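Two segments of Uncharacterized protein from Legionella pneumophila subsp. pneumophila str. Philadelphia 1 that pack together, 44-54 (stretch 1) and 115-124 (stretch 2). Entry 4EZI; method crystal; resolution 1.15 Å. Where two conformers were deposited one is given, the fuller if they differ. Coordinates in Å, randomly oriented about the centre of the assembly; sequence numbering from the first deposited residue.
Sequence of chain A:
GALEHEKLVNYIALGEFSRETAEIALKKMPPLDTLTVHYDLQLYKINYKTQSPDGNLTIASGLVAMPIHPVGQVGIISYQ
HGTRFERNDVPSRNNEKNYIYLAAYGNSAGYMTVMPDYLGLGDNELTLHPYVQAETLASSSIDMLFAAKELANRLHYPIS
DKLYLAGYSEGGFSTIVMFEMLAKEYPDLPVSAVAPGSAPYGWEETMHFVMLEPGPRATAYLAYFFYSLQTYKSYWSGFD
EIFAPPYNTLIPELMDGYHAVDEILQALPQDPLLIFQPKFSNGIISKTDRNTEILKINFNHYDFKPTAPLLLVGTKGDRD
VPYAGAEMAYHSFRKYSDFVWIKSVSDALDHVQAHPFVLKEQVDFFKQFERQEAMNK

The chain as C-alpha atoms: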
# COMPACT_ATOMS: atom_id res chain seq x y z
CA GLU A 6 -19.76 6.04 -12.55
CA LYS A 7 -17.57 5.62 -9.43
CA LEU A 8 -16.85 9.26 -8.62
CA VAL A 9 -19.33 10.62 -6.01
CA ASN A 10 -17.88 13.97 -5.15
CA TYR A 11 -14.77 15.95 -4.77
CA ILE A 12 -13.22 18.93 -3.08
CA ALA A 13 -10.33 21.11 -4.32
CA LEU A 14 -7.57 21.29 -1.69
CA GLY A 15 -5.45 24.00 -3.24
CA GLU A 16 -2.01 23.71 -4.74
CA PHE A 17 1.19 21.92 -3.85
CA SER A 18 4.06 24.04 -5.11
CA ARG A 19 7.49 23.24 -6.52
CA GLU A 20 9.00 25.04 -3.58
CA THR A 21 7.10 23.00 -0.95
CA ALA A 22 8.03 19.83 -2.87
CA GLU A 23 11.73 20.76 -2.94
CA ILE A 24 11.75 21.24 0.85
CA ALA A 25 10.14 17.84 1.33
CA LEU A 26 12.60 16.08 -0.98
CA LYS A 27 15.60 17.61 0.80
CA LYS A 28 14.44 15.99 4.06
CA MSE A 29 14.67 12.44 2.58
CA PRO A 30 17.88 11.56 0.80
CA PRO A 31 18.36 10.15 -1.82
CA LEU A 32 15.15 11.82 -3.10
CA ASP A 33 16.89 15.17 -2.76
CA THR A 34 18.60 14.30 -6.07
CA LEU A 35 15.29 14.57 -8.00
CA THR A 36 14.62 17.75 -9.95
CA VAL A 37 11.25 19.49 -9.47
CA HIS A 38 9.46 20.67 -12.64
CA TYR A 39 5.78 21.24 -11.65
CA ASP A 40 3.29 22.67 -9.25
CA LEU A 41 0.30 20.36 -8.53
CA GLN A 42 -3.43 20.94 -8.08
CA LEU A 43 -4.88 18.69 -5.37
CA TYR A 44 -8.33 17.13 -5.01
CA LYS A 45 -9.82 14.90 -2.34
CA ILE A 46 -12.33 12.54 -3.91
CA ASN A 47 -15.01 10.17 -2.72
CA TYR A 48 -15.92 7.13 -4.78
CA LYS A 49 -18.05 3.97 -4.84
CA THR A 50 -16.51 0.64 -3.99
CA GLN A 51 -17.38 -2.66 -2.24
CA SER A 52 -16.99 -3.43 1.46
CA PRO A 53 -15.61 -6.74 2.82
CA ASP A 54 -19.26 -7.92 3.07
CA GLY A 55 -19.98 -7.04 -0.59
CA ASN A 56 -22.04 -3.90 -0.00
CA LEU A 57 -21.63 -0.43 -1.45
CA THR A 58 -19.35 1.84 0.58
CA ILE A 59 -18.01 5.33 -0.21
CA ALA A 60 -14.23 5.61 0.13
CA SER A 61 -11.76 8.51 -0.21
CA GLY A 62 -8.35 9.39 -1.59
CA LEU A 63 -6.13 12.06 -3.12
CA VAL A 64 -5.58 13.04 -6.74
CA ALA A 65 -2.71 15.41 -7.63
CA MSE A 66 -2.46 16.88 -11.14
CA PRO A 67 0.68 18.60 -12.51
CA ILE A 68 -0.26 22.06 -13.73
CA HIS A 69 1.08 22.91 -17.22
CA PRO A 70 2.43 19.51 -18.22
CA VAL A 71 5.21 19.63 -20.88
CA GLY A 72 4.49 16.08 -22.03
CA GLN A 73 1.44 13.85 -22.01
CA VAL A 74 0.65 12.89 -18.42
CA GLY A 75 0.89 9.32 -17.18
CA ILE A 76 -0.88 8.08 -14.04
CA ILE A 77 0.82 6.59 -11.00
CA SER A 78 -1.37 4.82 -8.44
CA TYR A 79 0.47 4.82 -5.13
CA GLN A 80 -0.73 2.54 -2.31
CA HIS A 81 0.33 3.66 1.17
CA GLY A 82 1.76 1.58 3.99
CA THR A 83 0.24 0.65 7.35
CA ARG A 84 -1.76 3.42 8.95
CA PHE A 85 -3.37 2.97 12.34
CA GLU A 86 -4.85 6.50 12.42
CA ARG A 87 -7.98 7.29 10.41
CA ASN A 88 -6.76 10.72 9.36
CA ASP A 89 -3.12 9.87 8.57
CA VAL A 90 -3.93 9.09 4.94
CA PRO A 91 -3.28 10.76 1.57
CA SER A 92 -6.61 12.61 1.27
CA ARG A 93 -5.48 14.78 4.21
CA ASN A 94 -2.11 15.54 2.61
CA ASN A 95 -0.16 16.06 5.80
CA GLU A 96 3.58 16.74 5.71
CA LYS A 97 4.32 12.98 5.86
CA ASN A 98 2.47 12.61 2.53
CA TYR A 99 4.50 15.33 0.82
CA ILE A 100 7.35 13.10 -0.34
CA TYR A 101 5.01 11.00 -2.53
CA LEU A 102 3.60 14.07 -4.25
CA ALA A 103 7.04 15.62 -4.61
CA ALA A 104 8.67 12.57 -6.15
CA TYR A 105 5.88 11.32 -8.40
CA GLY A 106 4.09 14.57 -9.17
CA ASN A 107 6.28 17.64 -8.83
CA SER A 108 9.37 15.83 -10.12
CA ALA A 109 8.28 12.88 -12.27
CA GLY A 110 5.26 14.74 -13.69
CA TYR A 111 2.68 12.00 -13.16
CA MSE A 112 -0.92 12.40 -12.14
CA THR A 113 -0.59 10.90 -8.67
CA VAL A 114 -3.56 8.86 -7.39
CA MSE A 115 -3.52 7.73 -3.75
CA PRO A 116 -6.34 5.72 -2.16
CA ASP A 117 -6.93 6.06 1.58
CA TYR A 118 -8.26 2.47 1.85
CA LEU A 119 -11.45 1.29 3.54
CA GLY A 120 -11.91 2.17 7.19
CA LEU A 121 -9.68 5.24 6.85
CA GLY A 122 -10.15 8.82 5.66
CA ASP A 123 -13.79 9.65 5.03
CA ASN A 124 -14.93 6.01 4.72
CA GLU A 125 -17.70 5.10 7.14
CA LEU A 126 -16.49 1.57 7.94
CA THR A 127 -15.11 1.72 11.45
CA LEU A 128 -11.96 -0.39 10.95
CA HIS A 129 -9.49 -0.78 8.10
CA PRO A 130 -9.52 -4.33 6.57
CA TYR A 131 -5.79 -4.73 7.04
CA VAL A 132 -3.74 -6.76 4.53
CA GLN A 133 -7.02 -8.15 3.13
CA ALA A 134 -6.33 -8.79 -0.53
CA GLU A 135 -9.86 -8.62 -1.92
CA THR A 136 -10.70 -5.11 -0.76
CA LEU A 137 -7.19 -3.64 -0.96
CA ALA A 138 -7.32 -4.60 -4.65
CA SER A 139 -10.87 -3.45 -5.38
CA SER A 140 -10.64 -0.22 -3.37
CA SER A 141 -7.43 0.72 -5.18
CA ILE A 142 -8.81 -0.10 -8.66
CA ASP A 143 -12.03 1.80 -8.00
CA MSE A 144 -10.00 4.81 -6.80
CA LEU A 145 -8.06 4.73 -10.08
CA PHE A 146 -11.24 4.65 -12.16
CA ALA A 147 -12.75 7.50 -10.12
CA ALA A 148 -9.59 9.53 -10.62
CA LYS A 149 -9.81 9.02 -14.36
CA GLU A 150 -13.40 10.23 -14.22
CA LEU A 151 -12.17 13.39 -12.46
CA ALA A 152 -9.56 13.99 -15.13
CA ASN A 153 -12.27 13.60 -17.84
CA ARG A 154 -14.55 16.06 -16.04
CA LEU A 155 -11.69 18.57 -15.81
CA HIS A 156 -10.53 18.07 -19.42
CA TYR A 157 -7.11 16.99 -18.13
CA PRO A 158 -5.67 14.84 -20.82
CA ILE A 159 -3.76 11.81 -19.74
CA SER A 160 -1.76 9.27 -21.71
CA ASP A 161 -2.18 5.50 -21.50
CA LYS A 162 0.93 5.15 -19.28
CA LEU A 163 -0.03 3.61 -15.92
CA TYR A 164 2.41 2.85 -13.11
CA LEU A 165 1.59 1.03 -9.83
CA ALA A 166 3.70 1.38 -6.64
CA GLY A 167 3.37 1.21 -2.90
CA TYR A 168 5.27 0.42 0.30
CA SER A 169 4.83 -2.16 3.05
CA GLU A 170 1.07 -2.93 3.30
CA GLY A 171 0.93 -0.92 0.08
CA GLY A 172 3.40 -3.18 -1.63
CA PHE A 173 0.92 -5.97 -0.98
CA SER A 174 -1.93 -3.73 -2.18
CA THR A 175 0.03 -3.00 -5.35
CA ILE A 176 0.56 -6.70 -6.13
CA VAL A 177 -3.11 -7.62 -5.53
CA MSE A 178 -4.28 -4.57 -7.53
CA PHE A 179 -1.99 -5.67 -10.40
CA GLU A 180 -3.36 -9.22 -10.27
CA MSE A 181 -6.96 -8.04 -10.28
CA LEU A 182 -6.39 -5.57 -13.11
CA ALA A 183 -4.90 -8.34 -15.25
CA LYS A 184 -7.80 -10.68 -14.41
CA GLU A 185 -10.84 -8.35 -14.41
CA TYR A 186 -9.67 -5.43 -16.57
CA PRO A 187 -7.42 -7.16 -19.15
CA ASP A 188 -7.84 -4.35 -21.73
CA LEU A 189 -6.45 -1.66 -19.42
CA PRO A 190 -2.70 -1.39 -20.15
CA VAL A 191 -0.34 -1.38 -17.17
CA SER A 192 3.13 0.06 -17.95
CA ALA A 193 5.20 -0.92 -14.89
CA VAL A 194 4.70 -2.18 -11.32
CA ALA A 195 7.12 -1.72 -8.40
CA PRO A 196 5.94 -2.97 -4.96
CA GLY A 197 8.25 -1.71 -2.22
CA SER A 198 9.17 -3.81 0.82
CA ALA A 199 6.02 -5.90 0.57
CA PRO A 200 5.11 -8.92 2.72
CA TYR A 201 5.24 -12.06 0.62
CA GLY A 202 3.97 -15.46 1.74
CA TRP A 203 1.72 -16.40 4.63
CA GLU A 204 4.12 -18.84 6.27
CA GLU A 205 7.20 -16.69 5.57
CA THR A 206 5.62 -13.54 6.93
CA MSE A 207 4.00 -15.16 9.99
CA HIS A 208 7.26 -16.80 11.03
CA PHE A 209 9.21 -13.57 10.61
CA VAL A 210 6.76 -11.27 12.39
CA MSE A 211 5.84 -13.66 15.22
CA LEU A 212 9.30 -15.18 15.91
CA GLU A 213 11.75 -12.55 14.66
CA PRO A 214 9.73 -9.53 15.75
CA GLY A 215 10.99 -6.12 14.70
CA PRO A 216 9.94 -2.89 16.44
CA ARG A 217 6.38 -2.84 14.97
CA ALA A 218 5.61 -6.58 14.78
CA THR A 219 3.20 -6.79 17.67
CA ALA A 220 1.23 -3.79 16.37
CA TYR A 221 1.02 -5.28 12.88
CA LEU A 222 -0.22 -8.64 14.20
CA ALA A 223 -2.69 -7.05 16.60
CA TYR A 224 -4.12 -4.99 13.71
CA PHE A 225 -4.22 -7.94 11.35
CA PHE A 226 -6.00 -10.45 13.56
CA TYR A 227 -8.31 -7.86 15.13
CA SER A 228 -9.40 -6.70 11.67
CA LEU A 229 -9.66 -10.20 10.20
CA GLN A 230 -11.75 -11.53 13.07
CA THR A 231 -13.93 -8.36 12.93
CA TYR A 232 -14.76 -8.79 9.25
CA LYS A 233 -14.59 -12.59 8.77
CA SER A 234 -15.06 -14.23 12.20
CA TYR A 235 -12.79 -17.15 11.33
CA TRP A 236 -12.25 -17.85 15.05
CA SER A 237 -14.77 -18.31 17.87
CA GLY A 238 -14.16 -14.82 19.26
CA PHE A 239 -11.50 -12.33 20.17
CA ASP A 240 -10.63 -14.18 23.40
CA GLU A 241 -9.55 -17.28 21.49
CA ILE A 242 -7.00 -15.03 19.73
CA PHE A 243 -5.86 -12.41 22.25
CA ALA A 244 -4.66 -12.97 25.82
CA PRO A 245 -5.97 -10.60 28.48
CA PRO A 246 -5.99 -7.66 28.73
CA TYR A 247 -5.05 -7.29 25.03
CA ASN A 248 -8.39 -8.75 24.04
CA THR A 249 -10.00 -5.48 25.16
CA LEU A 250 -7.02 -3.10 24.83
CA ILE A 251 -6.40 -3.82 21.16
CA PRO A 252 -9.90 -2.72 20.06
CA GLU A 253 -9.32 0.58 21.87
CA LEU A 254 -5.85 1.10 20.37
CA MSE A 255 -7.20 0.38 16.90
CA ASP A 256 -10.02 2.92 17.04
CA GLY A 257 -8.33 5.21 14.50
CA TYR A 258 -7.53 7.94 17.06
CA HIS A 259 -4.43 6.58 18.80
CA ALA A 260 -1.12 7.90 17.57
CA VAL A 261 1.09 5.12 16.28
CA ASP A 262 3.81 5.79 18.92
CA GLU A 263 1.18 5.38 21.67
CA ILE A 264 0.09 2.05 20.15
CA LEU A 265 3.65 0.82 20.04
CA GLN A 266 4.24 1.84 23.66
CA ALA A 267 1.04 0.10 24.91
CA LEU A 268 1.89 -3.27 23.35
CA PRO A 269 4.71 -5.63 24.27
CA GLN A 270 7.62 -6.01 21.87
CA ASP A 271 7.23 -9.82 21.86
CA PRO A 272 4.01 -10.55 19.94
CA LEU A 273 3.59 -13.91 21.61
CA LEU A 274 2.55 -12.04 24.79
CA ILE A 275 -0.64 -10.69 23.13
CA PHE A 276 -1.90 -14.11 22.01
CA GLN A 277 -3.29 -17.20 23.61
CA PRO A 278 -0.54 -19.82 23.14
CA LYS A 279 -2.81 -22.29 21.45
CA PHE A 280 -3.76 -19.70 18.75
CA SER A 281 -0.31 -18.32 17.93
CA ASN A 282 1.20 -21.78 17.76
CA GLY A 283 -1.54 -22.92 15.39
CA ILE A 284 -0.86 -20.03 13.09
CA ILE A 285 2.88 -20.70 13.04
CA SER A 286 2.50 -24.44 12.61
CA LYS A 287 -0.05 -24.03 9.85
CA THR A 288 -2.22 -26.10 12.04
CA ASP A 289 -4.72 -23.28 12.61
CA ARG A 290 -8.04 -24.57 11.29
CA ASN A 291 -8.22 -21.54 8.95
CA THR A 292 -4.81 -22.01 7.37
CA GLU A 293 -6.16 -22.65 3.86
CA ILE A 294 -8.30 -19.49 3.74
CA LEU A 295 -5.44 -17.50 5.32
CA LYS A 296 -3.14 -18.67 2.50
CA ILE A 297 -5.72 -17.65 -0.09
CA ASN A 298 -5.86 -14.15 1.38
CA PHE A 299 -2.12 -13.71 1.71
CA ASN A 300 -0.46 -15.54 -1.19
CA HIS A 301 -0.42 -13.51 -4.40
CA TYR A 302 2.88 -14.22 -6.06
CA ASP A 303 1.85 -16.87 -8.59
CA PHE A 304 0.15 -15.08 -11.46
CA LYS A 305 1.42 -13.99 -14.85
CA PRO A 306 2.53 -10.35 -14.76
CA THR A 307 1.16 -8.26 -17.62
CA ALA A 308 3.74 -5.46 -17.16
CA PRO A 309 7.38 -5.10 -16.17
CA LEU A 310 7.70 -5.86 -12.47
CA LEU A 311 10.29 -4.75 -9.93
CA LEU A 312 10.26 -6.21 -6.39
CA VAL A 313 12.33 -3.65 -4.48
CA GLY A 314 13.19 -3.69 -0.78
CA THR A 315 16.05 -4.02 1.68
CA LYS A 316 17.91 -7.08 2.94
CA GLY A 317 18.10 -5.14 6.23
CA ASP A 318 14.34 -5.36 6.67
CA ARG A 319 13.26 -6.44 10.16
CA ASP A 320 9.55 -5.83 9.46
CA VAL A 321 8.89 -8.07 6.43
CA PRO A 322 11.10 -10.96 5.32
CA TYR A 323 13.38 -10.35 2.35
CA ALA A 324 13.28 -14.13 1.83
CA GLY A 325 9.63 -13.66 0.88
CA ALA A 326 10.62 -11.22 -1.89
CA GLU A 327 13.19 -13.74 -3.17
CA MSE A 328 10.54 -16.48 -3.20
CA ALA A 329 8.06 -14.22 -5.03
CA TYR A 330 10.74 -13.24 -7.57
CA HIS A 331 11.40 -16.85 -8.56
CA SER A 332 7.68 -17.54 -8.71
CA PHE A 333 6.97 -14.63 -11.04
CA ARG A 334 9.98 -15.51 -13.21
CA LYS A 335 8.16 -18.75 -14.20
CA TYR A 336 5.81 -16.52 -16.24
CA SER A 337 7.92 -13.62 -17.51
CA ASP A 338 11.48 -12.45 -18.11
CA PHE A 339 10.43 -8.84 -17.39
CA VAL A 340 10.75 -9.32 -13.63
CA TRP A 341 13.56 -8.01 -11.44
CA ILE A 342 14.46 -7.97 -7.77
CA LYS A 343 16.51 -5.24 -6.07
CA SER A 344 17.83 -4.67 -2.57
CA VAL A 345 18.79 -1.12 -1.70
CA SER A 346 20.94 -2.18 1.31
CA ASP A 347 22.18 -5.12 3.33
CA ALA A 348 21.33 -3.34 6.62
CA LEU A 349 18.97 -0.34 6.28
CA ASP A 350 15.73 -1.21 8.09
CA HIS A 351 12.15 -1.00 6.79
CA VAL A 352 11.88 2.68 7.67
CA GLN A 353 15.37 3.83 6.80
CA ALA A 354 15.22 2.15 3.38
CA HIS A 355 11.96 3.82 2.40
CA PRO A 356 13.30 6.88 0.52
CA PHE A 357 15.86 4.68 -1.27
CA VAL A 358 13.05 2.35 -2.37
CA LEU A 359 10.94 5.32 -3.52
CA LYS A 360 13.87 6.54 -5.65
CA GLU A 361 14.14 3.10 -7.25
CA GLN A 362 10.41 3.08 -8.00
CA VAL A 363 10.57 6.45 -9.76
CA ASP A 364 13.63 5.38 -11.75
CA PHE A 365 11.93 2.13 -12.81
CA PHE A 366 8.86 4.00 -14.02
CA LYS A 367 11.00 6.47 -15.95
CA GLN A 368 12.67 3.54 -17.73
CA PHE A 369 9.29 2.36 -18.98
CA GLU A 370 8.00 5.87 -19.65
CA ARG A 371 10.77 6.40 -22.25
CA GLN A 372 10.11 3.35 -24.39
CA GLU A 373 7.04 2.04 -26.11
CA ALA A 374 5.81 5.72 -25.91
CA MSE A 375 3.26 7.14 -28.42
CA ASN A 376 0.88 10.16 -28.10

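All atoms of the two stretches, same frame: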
# COMPACT_ATOMS: atom_id res chain seq x y z
N TYR A 44 -6.92 17.41 -5.25
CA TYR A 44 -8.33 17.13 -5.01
C TYR A 44 -8.44 15.96 -4.05
O TYR A 44 -7.73 14.95 -4.20
CB TYR A 44 -9.04 16.76 -6.30
CG TYR A 44 -9.18 17.91 -7.27
CD1 TYR A 44 -10.20 18.83 -7.13
CD2 TYR A 44 -8.30 18.06 -8.32
CE1 TYR A 44 -10.35 19.88 -8.02
CE2 TYR A 44 -8.42 19.14 -9.20
CZ TYR A 44 -9.45 20.05 -9.02
OH TYR A 44 -9.58 21.11 -9.90
N LYS A 45 -9.36 16.06 -3.10
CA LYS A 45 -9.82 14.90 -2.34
C LYS A 45 -11.10 14.40 -2.98
O LYS A 45 -12.03 15.21 -3.23
CB LYS A 45 -10.06 15.26 -0.86
CG LYS A 45 -10.77 14.17 -0.07
CD LYS A 45 -10.69 14.42 1.45
CE LYS A 45 -11.59 15.48 1.92
NZ LYS A 45 -12.93 14.96 1.78
N ILE A 46 -11.16 13.11 -3.28
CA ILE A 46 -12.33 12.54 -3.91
C ILE A 46 -12.96 11.48 -3.03
O ILE A 46 -12.31 10.86 -2.20
CB ILE A 46 -12.02 11.97 -5.33
CG1 ILE A 46 -11.22 10.65 -5.30
CG2 ILE A 46 -11.28 13.00 -6.20
CD1 ILE A 46 -11.04 10.04 -6.73
N ASN A 47 -14.25 11.27 -3.28
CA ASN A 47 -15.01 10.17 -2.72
C ASN A 47 -15.57 9.34 -3.86
O ASN A 47 -16.00 9.90 -4.89
CB ASN A 47 -16.11 10.67 -1.80
CG ASN A 47 -15.59 11.63 -0.78
OD1 ASN A 47 -15.59 12.85 -0.98
ND2 ASN A 47 -15.14 11.10 0.35
N TYR A 48 -15.57 8.03 -3.69
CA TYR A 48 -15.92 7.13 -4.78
C TYR A 48 -16.59 5.86 -4.25
O TYR A 48 -16.40 5.45 -3.10
CB TYR A 48 -14.68 6.80 -5.62
CG TYR A 48 -13.65 5.97 -4.89
CD1 TYR A 48 -12.72 6.56 -4.02
CD2 TYR A 48 -13.62 4.58 -5.02
CE1 TYR A 48 -11.79 5.81 -3.36
CE2 TYR A 48 -12.69 3.82 -4.34
CZ TYR A 48 -11.75 4.43 -3.54
OH TYR A 48 -10.81 3.69 -2.85
N LYS A 49 -17.33 5.22 -5.14
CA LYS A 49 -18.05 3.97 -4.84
C LYS A 49 -17.14 2.77 -4.95
O LYS A 49 -16.42 2.60 -5.93
CB LYS A 49 -19.19 3.76 -5.83
CG LYS A 49 -20.24 4.82 -5.79
CD LYS A 49 -21.34 4.52 -6.82
CE LYS A 49 -22.45 5.53 -6.71
NZ LYS A 49 -23.51 5.22 -7.71
N THR A 50 -17.24 1.90 -3.96
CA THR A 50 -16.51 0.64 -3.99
C THR A 50 -17.23 -0.38 -3.11
O THR A 50 -18.24 -0.08 -2.50
CB THR A 50 -15.02 0.88 -3.61
OG1 THR A 50 -14.22 -0.24 -3.97
CG2 THR A 50 -14.85 1.22 -2.13
N GLN A 51 -16.72 -1.61 -3.03
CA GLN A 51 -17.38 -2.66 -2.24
C GLN A 51 -16.70 -2.89 -0.90
O GLN A 51 -15.48 -2.91 -0.78
CB GLN A 51 -17.40 -3.97 -3.03
CG GLN A 51 -18.25 -3.93 -4.28
CD GLN A 51 -19.72 -3.72 -3.97
OE1 GLN A 51 -20.30 -2.67 -4.28
NE2 GLN A 51 -20.32 -4.71 -3.35
N SER A 52 -17.51 -3.13 0.12
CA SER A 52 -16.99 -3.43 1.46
C SER A 52 -16.57 -4.90 1.53
O SER A 52 -16.86 -5.68 0.64
CB SER A 52 -18.08 -3.19 2.48
OG SER A 52 -19.13 -4.14 2.33
N PRO A 53 -15.93 -5.33 2.64
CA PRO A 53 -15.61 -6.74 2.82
C PRO A 53 -16.83 -7.66 2.75
O PRO A 53 -16.68 -8.80 2.34
CB PRO A 53 -14.94 -6.79 4.21
CG PRO A 53 -14.30 -5.43 4.35
CD PRO A 53 -15.32 -4.51 3.72
N ASP A 54 -18.01 -7.16 3.13
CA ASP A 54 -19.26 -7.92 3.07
C ASP A 54 -19.99 -7.81 1.73
O ASP A 54 -21.08 -8.36 1.58
CB ASP A 54 -20.18 -7.47 4.21
CG ASP A 54 -19.68 -7.94 5.58
OD1 ASP A 54 -19.25 -9.11 5.70
OD2 ASP A 54 -19.75 -7.15 6.55
N MSE A 115 -3.88 8.34 -5.03
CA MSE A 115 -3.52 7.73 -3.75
C MSE A 115 -4.78 7.38 -2.97
O MSE A 115 -5.40 8.25 -2.35
CB MSE A 115 -2.65 8.69 -2.94
CG MSE A 115 -1.44 9.17 -3.70
SE MSE A 115 -0.29 10.31 -2.63
CE MSE A 115 0.43 8.97 -1.49
N PRO A 116 -5.17 6.10 -2.96
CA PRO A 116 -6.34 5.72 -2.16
C PRO A 116 -6.05 5.82 -0.66
O PRO A 116 -4.94 5.52 -0.23
CB PRO A 116 -6.59 4.26 -2.54
CG PRO A 116 -5.23 3.76 -2.98
CD PRO A 116 -4.60 4.94 -3.68
N ASP A 117 -7.07 6.13 0.13
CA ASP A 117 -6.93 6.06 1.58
C ASP A 117 -7.03 4.65 2.14
O ASP A 117 -6.47 4.36 3.19
CB ASP A 117 -7.98 6.94 2.29
CG ASP A 117 -7.78 8.42 2.09
OD1 ASP A 117 -6.68 8.87 1.71
OD2 ASP A 117 -8.75 9.16 2.36
N TYR A 118 -7.81 3.82 1.45
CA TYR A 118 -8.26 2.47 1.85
C TYR A 118 -9.54 2.54 2.69
O TYR A 118 -9.88 3.54 3.31
CB TYR A 118 -7.24 1.65 2.64
CG TYR A 118 -5.90 1.40 2.02
CD1 TYR A 118 -5.72 1.27 0.67
CD2 TYR A 118 -4.81 1.21 2.84
CE1 TYR A 118 -4.46 1.00 0.14
CE2 TYR A 118 -3.57 0.91 2.32
CZ TYR A 118 -3.38 0.81 0.96
OH TYR A 118 -2.13 0.49 0.44
N LEU A 119 -10.27 1.43 2.70
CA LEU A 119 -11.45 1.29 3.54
C LEU A 119 -11.11 1.43 5.01
O LEU A 119 -10.03 1.04 5.47
CB LEU A 119 -12.11 -0.06 3.28
CG LEU A 119 -12.60 -0.31 1.86
CD1 LEU A 119 -13.34 -1.66 1.83
CD2 LEU A 119 -13.47 0.81 1.33
N GLY A 120 -12.06 1.98 5.76
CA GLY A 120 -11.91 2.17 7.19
C GLY A 120 -11.05 3.35 7.58
O GLY A 120 -10.85 3.58 8.78
N LEU A 121 -10.56 4.10 6.60
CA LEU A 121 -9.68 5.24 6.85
C LEU A 121 -10.23 6.44 6.07
O LEU A 121 -11.13 6.32 5.24
CB LEU A 121 -8.25 4.93 6.44
CG LEU A 121 -7.63 3.72 7.13
CD1 LEU A 121 -6.30 3.37 6.46
CD2 LEU A 121 -7.43 3.91 8.63
N GLY A 122 -9.67 7.61 6.32
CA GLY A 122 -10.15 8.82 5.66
C GLY A 122 -11.61 9.08 5.95
O GLY A 122 -12.04 9.01 7.11
N ASP A 123 -12.37 9.34 4.90
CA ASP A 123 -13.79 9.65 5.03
C ASP A 123 -14.67 8.41 5.06
O ASP A 123 -15.88 8.51 5.24
CB ASP A 123 -14.27 10.50 3.84
CG ASP A 123 -13.59 11.87 3.71
OD1 ASP A 123 -12.97 12.36 4.66
OD2 ASP A 123 -13.77 12.47 2.61
N ASN A 124 -14.10 7.21 4.86
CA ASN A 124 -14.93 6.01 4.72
C ASN A 124 -15.63 5.66 6.03
O ASN A 124 -15.03 5.70 7.09
CB ASN A 124 -14.07 4.84 4.27
CG ASN A 124 -14.87 3.58 4.09
OD1 ASN A 124 -14.62 2.58 4.76
ND2 ASN A 124 -15.80 3.58 3.13
O HOH W 1 -16.25 13.63 2.34
O HOH W 2 -9.90 4.46 -0.34

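Residues 44-51 form the end of a strand, whereas the second stretch leaves its own strand after Pro116 and folds through two consecutive turns, type II from Tyr118 to Leu121 and type II' from Leu121 to Asn124. The backbones stay well apart: the CA atoms of Asn47 and Asp123 lie 7.9 Å from each other, those of Ser52 and Leu119 7.6 Å. No direct backbone-to-backbone hydrogen bond links the stretches; every direct contact within 4.5 Å involves a side chain of the second stretch, in places against backbone atoms of the first. The contact buries 304 Å² in total.

Leu119 covers the most surface, 74 Å². Its CA-to-CB bond points toward the strand, and its two methyls reach different neighbours: CD2 lies 3.7 Å from Thr50 CG2, while CD1 sits 3.6 Å from Gln51 O and 4.0 Å from Pro53 CD. These are van der Waals distances, with apolar packing against Thr50 and Pro53.

Asp123, at 64 Å², supplies the polar counterpart. Its OD2 accepts from Lys45 NZ at 2.8 Å, a hydrogen bond within a salt bridge, and from Asn47 ND2 at 3.0 Å with a nearly straight N-H...O angle of 166°. A water also donates to Asp123 OD2 (2.8 Å). The long Lys45 side chain starts sideways, but its end closes the gap.

Between these sites, a second water bridges Tyr48 OH and Tyr118 N, 2.8 Å from each.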